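PDB 5XC5: probable Rab-related GTPase from Acanthamoeba polyphaga mimivirus, which binds GTP together with a magnesium ion and, as a small GTPase of the Rab family, may take part in protein transport. Local coordinates for residues Tyr76-Gly81 / Cys108-Tyr113; Phe86-Arg91 / Asn126-Ser131; Gly81-Phe86 / Tyr113-Ala118. The protein carries 1 engineered substitution. All blocks are in the same frame, centred on the assembly; numbering follows the deposited sequence.

Contact 1. Residues Tyr76-Gly81 / Cys108-Tyr113; sequences YTNSLG and CHTTYY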
loop_
_atom_site.group_PDB
_atom_site.type_symbol
_atom_site.label_atom_id
_atom_site.label_comp_id
_atom_site.label_asym_id
_atom_site.label_seq_id
_atom_site.Cartn_x
_atom_site.Cartn_y
_atom_site.Cartn_z
ATOM N N TYR A 76 2.205 -5.262 12.084
ATOM C CA TYR A 76 3.424 -4.584 11.649
ATOM C C TYR A 76 4.630 -5.511 11.689
ATOM O O TYR A 76 5.484 -5.466 10.796
ATOM C CB TYR A 76 3.721 -3.397 12.562
ATOM C CG TYR A 76 2.808 -2.200 12.458
ATOM C CD1 TYR A 76 2.242 -1.813 11.244
ATOM C CD2 TYR A 76 2.538 -1.430 13.575
ATOM C CE1 TYR A 76 1.419 -0.700 11.168
ATOM C CE2 TYR A 76 1.726 -0.323 13.504
ATOM C CZ TYR A 76 1.171 0.039 12.305
ATOM O OH TYR A 76 0.344 1.147 12.239
ATOM N N THR A 77 4.746 -6.316 12.743
ATOM C CA THR A 77 6.007 -6.987 13.024
ATOM C C THR A 77 6.356 -7.969 11.911
ATOM O O THR A 77 5.480 -8.605 11.318
ATOM C CB THR A 77 5.938 -7.682 14.388
ATOM O OG1 THR A 77 7.220 -8.235 14.713
ATOM C CG2 THR A 77 4.898 -8.782 14.391
ATOM N N ASN A 78 7.650 -8.058 11.606
ATOM C CA ASN A 78 8.212 -8.970 10.613
ATOM C C ASN A 78 7.813 -8.636 9.183
ATOM O O ASN A 78 7.989 -9.471 8.287
ATOM C CB ASN A 78 7.925 -10.444 10.926
ATOM C CG ASN A 78 8.548 -10.887 12.226
ATOM O OD1 ASN A 78 9.688 -10.532 12.529
ATOM N ND2 ASN A 78 7.804 -11.655 13.010
ATOM N N SER A 79 7.281 -7.442 8.934
ATOM C CA SER A 79 6.965 -7.051 7.569
ATOM C C SER A 79 8.256 -6.808 6.805
ATOM O O SER A 79 9.177 -6.164 7.316
ATOM C CB SER A 79 6.135 -5.773 7.581
ATOM O OG SER A 79 4.861 -6.017 8.141
ATOM N N LEU A 80 8.332 -7.328 5.580
ATOM C CA LEU A 80 9.449 -7.036 4.695
ATOM C C LEU A 80 9.153 -5.903 3.721
ATOM O O LEU A 80 10.058 -5.143 3.373
ATOM C CB LEU A 80 9.852 -8.295 3.914
ATOM C CG LEU A 80 10.282 -9.472 4.799
ATOM C CD1 LEU A 80 10.715 -10.671 3.952
ATOM C CD2 LEU A 80 11.388 -9.062 5.751
ATOM N N GLY A 81 7.906 -5.764 3.293
ATOM C CA GLY A 81 7.514 -4.653 2.451
ATOM C C GLY A 81 6.216 -4.066 2.969
ATOM O O GLY A 81 5.411 -4.748 3.602
ATOM N N CYS A 108 8.449 -2.161 13.989
ATOM C CA CYS A 108 9.040 -3.109 13.064
ATOM C C CYS A 108 10.366 -2.544 12.597
ATOM O O CYS A 108 10.434 -1.391 12.162
ATOM C CB CYS A 108 8.111 -3.331 11.861
ATOM S SG CYS A 108 8.789 -4.363 10.544
ATOM N N HIS A 109 11.415 -3.355 12.692
ATOM C CA HIS A 109 12.734 -2.978 12.210
ATOM C C HIS A 109 13.131 -3.733 10.949
ATOM O O HIS A 109 14.233 -3.517 10.439
ATOM C CB HIS A 109 13.780 -3.197 13.312
ATOM N N THR A 110 12.257 -4.598 10.427
ATOM C CA THR A 110 12.602 -5.526 9.358
ATOM C C THR A 110 12.186 -5.049 7.971
ATOM O O THR A 110 12.522 -5.711 6.984
ATOM C CB THR A 110 11.979 -6.900 9.628
ATOM O OG1 THR A 110 10.555 -6.777 9.734
ATOM C CG2 THR A 110 12.521 -7.482 10.921
ATOM N N THR A 111 11.464 -3.941 7.859
ATOM C CA THR A 111 10.964 -3.537 6.553
ATOM C C THR A 111 12.132 -3.127 5.666
ATOM O O THR A 111 13.011 -2.373 6.088
ATOM C CB THR A 111 9.966 -2.391 6.698
ATOM O OG1 THR A 111 9.043 -2.700 7.750
ATOM C CG2 THR A 111 9.175 -2.203 5.411
ATOM N N TYR A 112 12.150 -3.643 4.442
ATOM C CA TYR A 112 13.179 -3.315 3.470
ATOM C C TYR A 112 12.751 -2.227 2.497
ATOM O O TYR A 112 13.600 -1.490 1.990
ATOM C CB TYR A 112 13.525 -4.572 2.672
ATOM C CG TYR A 112 14.605 -4.391 1.647
ATOM C CD1 TYR A 112 15.934 -4.271 2.033
ATOM C CD2 TYR A 112 14.307 -4.374 0.287
ATOM C CE1 TYR A 112 16.938 -4.118 1.095
ATOM C CE2 TYR A 112 15.304 -4.219 -0.659
ATOM C CZ TYR A 112 16.621 -4.094 -0.244
ATOM O OH TYR A 112 17.632 -3.947 -1.169
ATOM N N TYR A 113 11.455 -2.112 2.229
ATOM C CA TYR A 113 10.967 -1.191 1.212
ATOM C C TYR A 113 9.584 -0.729 1.631
ATOM O O TYR A 113 8.688 -1.559 1.855
ATOM C CB TYR A 113 10.896 -1.901 -0.140
ATOM C CG TYR A 113 10.470 -1.059 -1.330
ATOM C CD1 TYR A 113 11.132 0.124 -1.667
ATOM C CD2 TYR A 113 9.439 -1.491 -2.155
ATOM C CE1 TYR A 113 10.751 0.863 -2.795
ATOM C CE2 TYR A 113 9.056 -0.773 -3.269
ATOM C CZ TYR A 113 9.707 0.397 -3.592
ATOM O OH TYR A 113 9.289 1.085 -4.711
#
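T110 and S79 form the polar centre of the contact between segments 76-81 and 108-113, which end at the first residues of the parallel strands 81-87 and 113-119 of the small-GTPase sheet. Two hydrogen bonds cross the contact. T110 OG1 donates to S79 O at 2.8 Å, from above the carbonyl plane and 43° out of it. The hydroxyl is placed by chi1 of 58°, which sets OG1 between the backbone N and the carbonyl carbon of T110. Further along, Y112 N donates to L80 O at 2.8 Å, a nearly straight bond (166°).

Each segment also has bonds of its own. Residues Y76 to S79 make a type II beta turn, and S79 N and S79 OG both reach Y76 O from the same face of its plane. In the other segment, T110 N donates to C108 SG at 3.5 Å.

The remaining touches are mostly carbons against carbonyl oxygens. C108 CB lies 3.5 Å from Y76 O. L80 CD2 reaches T110 O at 3.7 Å, and T111 CG2 lies 3.7 Å from L80 O. The apolar pair is Y76 CB with C108 CB, at 4.4 Å.

Polar atoms of the main chain of 76-81 therefore probably matter more here than apolar side chains.

Contact 2. Residues Phe86-Arg91 / Asn126-Ser131; sequences FDVTDR and NNWRVS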
loop_
_atom_site.group_PDB
_atom_site.type_symbol
_atom_site.label_atom_id
_atom_site.label_comp_id
_atom_site.label_asym_id
_atom_site.label_seq_id
_atom_site.Cartn_x
_atom_site.Cartn_y
_atom_site.Cartn_z
ATOM N N PHE A 86 -2.761 6.334 0.280
ATOM C CA PHE A 86 -3.619 7.478 0.571
ATOM C C PHE A 86 -4.426 7.833 -0.674
ATOM O O PHE A 86 -4.182 7.330 -1.770
ATOM C CB PHE A 86 -2.826 8.677 1.117
ATOM C CG PHE A 86 -2.049 9.421 0.064
ATOM C CD1 PHE A 86 -0.765 9.014 -0.281
ATOM C CD2 PHE A 86 -2.590 10.542 -0.565
ATOM C CE1 PHE A 86 -0.039 9.694 -1.232
ATOM C CE2 PHE A 86 -1.860 11.222 -1.533
ATOM C CZ PHE A 86 -0.586 10.783 -1.869
ATOM N N ASP A 87 -5.394 8.725 -0.491
ATOM C CA ASP A 87 -6.324 9.148 -1.541
ATOM C C ASP A 87 -5.934 10.573 -1.916
ATOM O O ASP A 87 -5.876 11.443 -1.042
ATOM C CB ASP A 87 -7.734 9.078 -0.935
ATOM C CG ASP A 87 -8.846 9.685 -1.792
ATOM O OD1 ASP A 87 -8.604 10.413 -2.774
ATOM O OD2 ASP A 87 -10.014 9.433 -1.409
ATOM N N VAL A 88 -5.650 10.801 -3.203
ATOM C CA VAL A 88 -5.159 12.110 -3.645
ATOM C C VAL A 88 -6.148 13.241 -3.392
ATOM O O VAL A 88 -5.738 14.408 -3.368
ATOM C CB VAL A 88 -4.683 12.112 -5.114
ATOM C CG1 VAL A 88 -3.450 11.237 -5.287
ATOM C CG2 VAL A 88 -5.807 11.671 -6.041
ATOM N N THR A 89 -7.439 12.936 -3.221
ATOM C CA THR A 89 -8.429 13.966 -2.901
ATOM C C THR A 89 -8.649 14.136 -1.407
ATOM O O THR A 89 -9.389 15.040 -1.011
ATOM C CB THR A 89 -9.794 13.658 -3.540
ATOM O OG1 THR A 89 -10.391 12.523 -2.896
ATOM C CG2 THR A 89 -9.665 13.378 -5.016
ATOM N N ASP A 90 -8.079 13.269 -0.585
ATOM C CA ASP A 90 -8.342 13.216 0.852
ATOM C C ASP A 90 -7.079 13.739 1.532
ATOM O O ASP A 90 -6.127 12.988 1.766
ATOM C CB ASP A 90 -8.686 11.781 1.244
ATOM C CG ASP A 90 -9.093 11.630 2.694
ATOM O OD1 ASP A 90 -8.795 12.519 3.519
ATOM O OD2 ASP A 90 -9.680 10.572 3.013
ATOM N N ARG A 91 -7.083 15.033 1.856
ATOM C CA ARG A 91 -5.890 15.669 2.401
ATOM C C ARG A 91 -5.470 15.043 3.726
ATOM O O ARG A 91 -4.278 14.824 3.969
ATOM C CB ARG A 91 -6.152 17.162 2.590
ATOM C CG ARG A 91 -4.964 17.902 3.125
ATOM C CD ARG A 91 -3.852 17.893 2.105
ATOM N NE ARG A 91 -2.559 18.221 2.690
ATOM C CZ ARG A 91 -1.522 18.680 1.997
ATOM N NH1 ARG A 91 -0.380 18.949 2.615
ATOM N NH2 ARG A 91 -1.627 18.884 0.691
ATOM N N ASN A 126 -8.265 18.504 -10.973
ATOM C CA ASN A 126 -8.541 19.714 -10.206
ATOM C C ASN A 126 -9.220 19.433 -8.869
ATOM O O ASN A 126 -9.391 20.361 -8.075
ATOM C CB ASN A 126 -9.301 20.761 -11.028
ATOM C CG ASN A 126 -10.643 20.274 -11.503
ATOM O OD1 ASN A 126 -11.174 19.278 -11.012
ATOM N ND2 ASN A 126 -11.217 20.991 -12.467
ATOM N N ASN A 127 -9.602 18.184 -8.599
ATOM C CA ASN A 127 -10.114 17.801 -7.292
ATOM C C ASN A 127 -9.061 17.184 -6.390
ATOM O O ASN A 127 -9.370 16.888 -5.236
ATOM C CB ASN A 127 -11.274 16.811 -7.430
ATOM C CG ASN A 127 -12.523 17.453 -7.974
ATOM O OD1 ASN A 127 -12.789 18.628 -7.727
ATOM N ND2 ASN A 127 -13.303 16.681 -8.725
ATOM N N TRP A 128 -7.841 16.953 -6.877
ATOM C CA TRP A 128 -6.801 16.485 -5.968
ATOM C C TRP A 128 -6.501 17.566 -4.944
ATOM O O TRP A 128 -6.539 18.766 -5.242
ATOM C CB TRP A 128 -5.502 16.153 -6.704
ATOM C CG TRP A 128 -5.579 15.041 -7.716
ATOM C CD1 TRP A 128 -6.694 14.532 -8.309
ATOM C CD2 TRP A 128 -4.469 14.328 -8.270
ATOM N NE1 TRP A 128 -6.347 13.538 -9.195
ATOM C CE2 TRP A 128 -4.985 13.396 -9.185
ATOM C CE3 TRP A 128 -3.086 14.379 -8.065
ATOM C CZ2 TRP A 128 -4.170 12.536 -9.910
ATOM C CZ3 TRP A 128 -2.280 13.518 -8.784
ATOM C CH2 TRP A 128 -2.822 12.618 -9.696
ATOM N N ARG A 129 -6.178 17.135 -3.730
ATOM C CA ARG A 129 -5.843 18.055 -2.652
ATOM C C ARG A 129 -4.386 17.930 -2.226
ATOM O O ARG A 129 -3.994 18.479 -1.186
ATOM C CB ARG A 129 -6.795 17.859 -1.469
ATOM C CG ARG A 129 -8.254 18.213 -1.805
ATOM C CD ARG A 129 -9.121 18.270 -0.555
ATOM N NE ARG A 129 -10.453 18.835 -0.795
ATOM C CZ ARG A 129 -11.558 18.117 -0.983
ATOM N NH1 ARG A 129 -11.513 16.790 -0.988
ATOM N NH2 ARG A 129 -12.722 18.729 -1.177
ATOM N N VAL A 130 -3.581 17.206 -2.997
ATOM C CA VAL A 130 -2.141 17.148 -2.793
ATOM C C VAL A 130 -1.472 17.177 -4.158
ATOM O O VAL A 130 -2.002 16.652 -5.142
ATOM C CB VAL A 130 -1.728 15.899 -1.981
ATOM C CG1 VAL A 130 -2.072 14.657 -2.732
ATOM C CG2 VAL A 130 -0.240 15.936 -1.625
ATOM N N SER A 131 -0.312 17.819 -4.222
ATOM C CA SER A 131 0.417 17.951 -5.472
ATOM C C SER A 131 1.471 16.860 -5.604
ATOM O O SER A 131 1.945 16.284 -4.621
ATOM C CB SER A 131 1.097 19.317 -5.563
ATOM O OG SER A 131 2.176 19.393 -4.648
#
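V88 and W128 meet beside the guanine-binding end of the P-loop GTPase fold. They join the turn after strand 81-87 to the loop that follows N119-K120-I121-D122, the NKxD motif, which by similarity binds GTP. V88 CG2 sits between its backbone N and carbonyl carbon, the crowded position. From there it lies over one face of the indole, 3.5 Å from the centroid of the W128 five-membered ring and 2° off the normal. W128 NE1 bonds to I123 O, outside the two segments.

R129 grips the turn twice. Its N donates to V88 O at 2.8 Å. Its side chain runs extended from CG to NE, and NH1 donates to T89 O at 2.8 Å, with that oxygen in the guanidinium plane. The turn, type I from D87 to D90, is braced from within. D87 OD1 accepts from T89 N in an Asx turn and from T89 OG1 as well.

On the buried side, V130 CG1 meets the edge of the F86 ring at CE2, 3.6 Å away. R91, the first residue of helix 91-107, bends at chi2 (66°), which turns CD toward R129 O. Its NH2 has a salt bridge to E134 and also donates to R129 O at 3.0 Å, in the plane of both groups.

Contact 3. Residues Gly81-Phe86 / Tyr113-Ala118; sequences GCLVVF and YILVVA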
loop_
_atom_site.group_PDB
_atom_site.type_symbol
_atom_site.label_atom_id
_atom_site.label_comp_id
_atom_site.label_asym_id
_atom_site.label_seq_id
_atom_site.Cartn_x
_atom_site.Cartn_y
_atom_site.Cartn_z
ATOM N N GLY A 81 7.906 -5.764 3.293
ATOM C CA GLY A 81 7.514 -4.653 2.451
ATOM C C GLY A 81 6.216 -4.066 2.969
ATOM O O GLY A 81 5.411 -4.748 3.602
ATOM N N CYS A 82 6.024 -2.788 2.691
ATOM C CA CYS A 82 4.806 -2.117 3.122
ATOM C C CYS A 82 4.351 -1.159 2.036
ATOM O O CYS A 82 5.146 -0.355 1.536
ATOM C CB CYS A 82 5.042 -1.346 4.430
ATOM S SG CYS A 82 3.619 -0.383 5.015
ATOM N N LEU A 83 3.066 -1.236 1.701
ATOM C CA LEU A 83 2.401 -0.239 0.877
ATOM C C LEU A 83 1.631 0.681 1.815
ATOM O O LEU A 83 0.776 0.213 2.577
ATOM C CB LEU A 83 1.434 -0.942 -0.075
ATOM C CG LEU A 83 2.057 -1.928 -1.080
ATOM C CD1 LEU A 83 0.979 -2.702 -1.801
ATOM C CD2 LEU A 83 2.910 -1.199 -2.101
ATOM N N VAL A 84 1.939 1.980 1.777
ATOM C CA VAL A 84 1.203 2.973 2.558
ATOM C C VAL A 84 0.350 3.776 1.586
ATOM O O VAL A 84 0.873 4.560 0.789
ATOM C CB VAL A 84 2.138 3.892 3.354
ATOM C CG1 VAL A 84 1.321 4.807 4.268
ATOM C CG2 VAL A 84 3.111 3.064 4.183
ATOM N N VAL A 85 -0.968 3.584 1.649
ATOM C CA VAL A 85 -1.887 4.100 0.642
ATOM C C VAL A 85 -2.582 5.350 1.164
ATOM O O VAL A 85 -2.945 5.428 2.343
ATOM C CB VAL A 85 -2.901 3.004 0.263
ATOM C CG1 VAL A 85 -3.762 3.448 -0.906
ATOM C CG2 VAL A 85 -2.173 1.698 -0.066
ATOM N N PHE A 86 -2.761 6.334 0.280
ATOM C CA PHE A 86 -3.619 7.478 0.571
ATOM C C PHE A 86 -4.426 7.833 -0.674
ATOM O O PHE A 86 -4.182 7.330 -1.770
ATOM C CB PHE A 86 -2.826 8.677 1.117
ATOM C CG PHE A 86 -2.049 9.421 0.064
ATOM C CD1 PHE A 86 -0.765 9.014 -0.281
ATOM C CD2 PHE A 86 -2.590 10.542 -0.565
ATOM C CE1 PHE A 86 -0.039 9.694 -1.232
ATOM C CE2 PHE A 86 -1.860 11.222 -1.533
ATOM C CZ PHE A 86 -0.586 10.783 -1.869
ATOM N N TYR A 113 11.455 -2.112 2.229
ATOM C CA TYR A 113 10.967 -1.191 1.212
ATOM C C TYR A 113 9.584 -0.729 1.631
ATOM O O TYR A 113 8.688 -1.559 1.855
ATOM C CB TYR A 113 10.896 -1.901 -0.140
ATOM C CG TYR A 113 10.470 -1.059 -1.330
ATOM C CD1 TYR A 113 11.132 0.124 -1.667
ATOM C CD2 TYR A 113 9.439 -1.491 -2.155
ATOM C CE1 TYR A 113 10.751 0.863 -2.795
ATOM C CE2 TYR A 113 9.056 -0.773 -3.269
ATOM C CZ TYR A 113 9.707 0.397 -3.592
ATOM O OH TYR A 113 9.289 1.085 -4.711
ATOM N N ILE A 114 9.425 0.586 1.744
ATOM C CA ILE A 114 8.142 1.226 2.008
ATOM C C ILE A 114 7.790 2.016 0.759
ATOM O O ILE A 114 8.583 2.851 0.310
ATOM C CB ILE A 114 8.209 2.154 3.227
ATOM C CG1 ILE A 114 8.552 1.356 4.481
ATOM C CG2 ILE A 114 6.896 2.873 3.393
ATOM C CD1 ILE A 114 8.619 2.221 5.741
ATOM N N LEU A 115 6.618 1.731 0.186
ATOM C CA LEU A 115 6.147 2.371 -1.036
ATOM C C LEU A 115 4.841 3.092 -0.733
ATOM O O LEU A 115 3.853 2.458 -0.353
ATOM C CB LEU A 115 5.953 1.324 -2.135
ATOM C CG LEU A 115 5.376 1.822 -3.461
ATOM C CD1 LEU A 115 6.211 2.949 -4.043
ATOM C CD2 LEU A 115 5.280 0.649 -4.434
ATOM N N VAL A 116 4.860 4.421 -0.859
ATOM C CA VAL A 116 3.664 5.245 -0.688
ATOM C C VAL A 116 2.877 5.220 -1.991
ATOM O O VAL A 116 3.421 5.509 -3.061
ATOM C CB VAL A 116 4.060 6.683 -0.315
ATOM C CG1 VAL A 116 2.836 7.603 -0.335
ATOM C CG2 VAL A 116 4.756 6.712 1.049
ATOM N N VAL A 117 1.593 4.883 -1.903
ATOM C CA VAL A 117 0.732 4.771 -3.073
ATOM C C VAL A 117 -0.241 5.938 -3.048
ATOM O O VAL A 117 -1.116 6.011 -2.175
ATOM C CB VAL A 117 -0.036 3.442 -3.107
ATOM C CG1 VAL A 117 -0.939 3.362 -4.345
ATOM C CG2 VAL A 117 0.941 2.271 -3.056
ATOM N N ALA A 118 -0.101 6.836 -4.019
ATOM C CA ALA A 118 -1.037 7.937 -4.219
ATOM C C ALA A 118 -2.165 7.391 -5.085
ATOM O O ALA A 118 -2.019 7.249 -6.305
ATOM C CB ALA A 118 -0.315 9.099 -4.897
#
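G81-F86 and Y113-A118 run parallel and in register, G81 beside Y113 and F86 beside A118; their axes come within 4.5 Å, at 24°. They are the two strands of a beta-alpha-beta crossover through helix 91-107, neighbours within the six-stranded Ras-type sheet, between strands 6-12 and 145-148. Five backbone bonds link them: C82 N to Y113 O, L115 N to C82 O, V84 N to L115 O, V117 N to V84 O and F86 N to V117 O. CA-H...O contacts run between them, as from V116 CA to V84 O at 3.2 Å. On its other edge, 81-86 bonds to I9 and I11 of strand 6-12.

One face carries L83, V85, Y113, L115 and V117. L83 and L115 lie side by side, with L83 CD2 3.8 Å from L115 CD2. L83 CD2 also reaches V117 CG2 at 4.1 Å. L83 packs further on F161 and M164 of helix 154-169. Y113 OH bonds to D145. V85 touches V16 of the probable GTP-binding P-loop.

The other face carries C82, V84, F86, I114, V116 and A118, and is covered in part by helix 91-107. V84 CG2 meets I114 CG2 at 3.9 Å. F86 has CG between the backbone N and the carbonyl carbon, chi1 76°, and its ring lies against the neighbouring strand. A118 CA sits over a face of this ring, 27° off its normal. V116 CG1 lies at the edge, 3.7 Å from F86 CE1. F86 CZ reaches A118 CB at 3.5 Å.

Overall arrangement
The three contacts lie along one pair of neighbouring strands. Contact 1 joins the loops leading into strands 81-87 and 113-119, and contact 3 is the strand pairing itself. Contact 2 lies at the C-terminal end of strand 81-87 and in the loops past it, on the nucleotide side. Contacts 1 and 3 share G81 and Y113, with centres 12 Å apart. Contacts 2 and 3 share F86, with centres 16 Å apart. Contacts 1 and 2 do not touch; their centres are about 27 Å apart. All the contacts cross along the chain: 76-81, 81-86 and 86-91 come first, then 108-113, 113-118 and 126-131, with most of helix 91-107 between. The strand pair thus runs toward the GTP site.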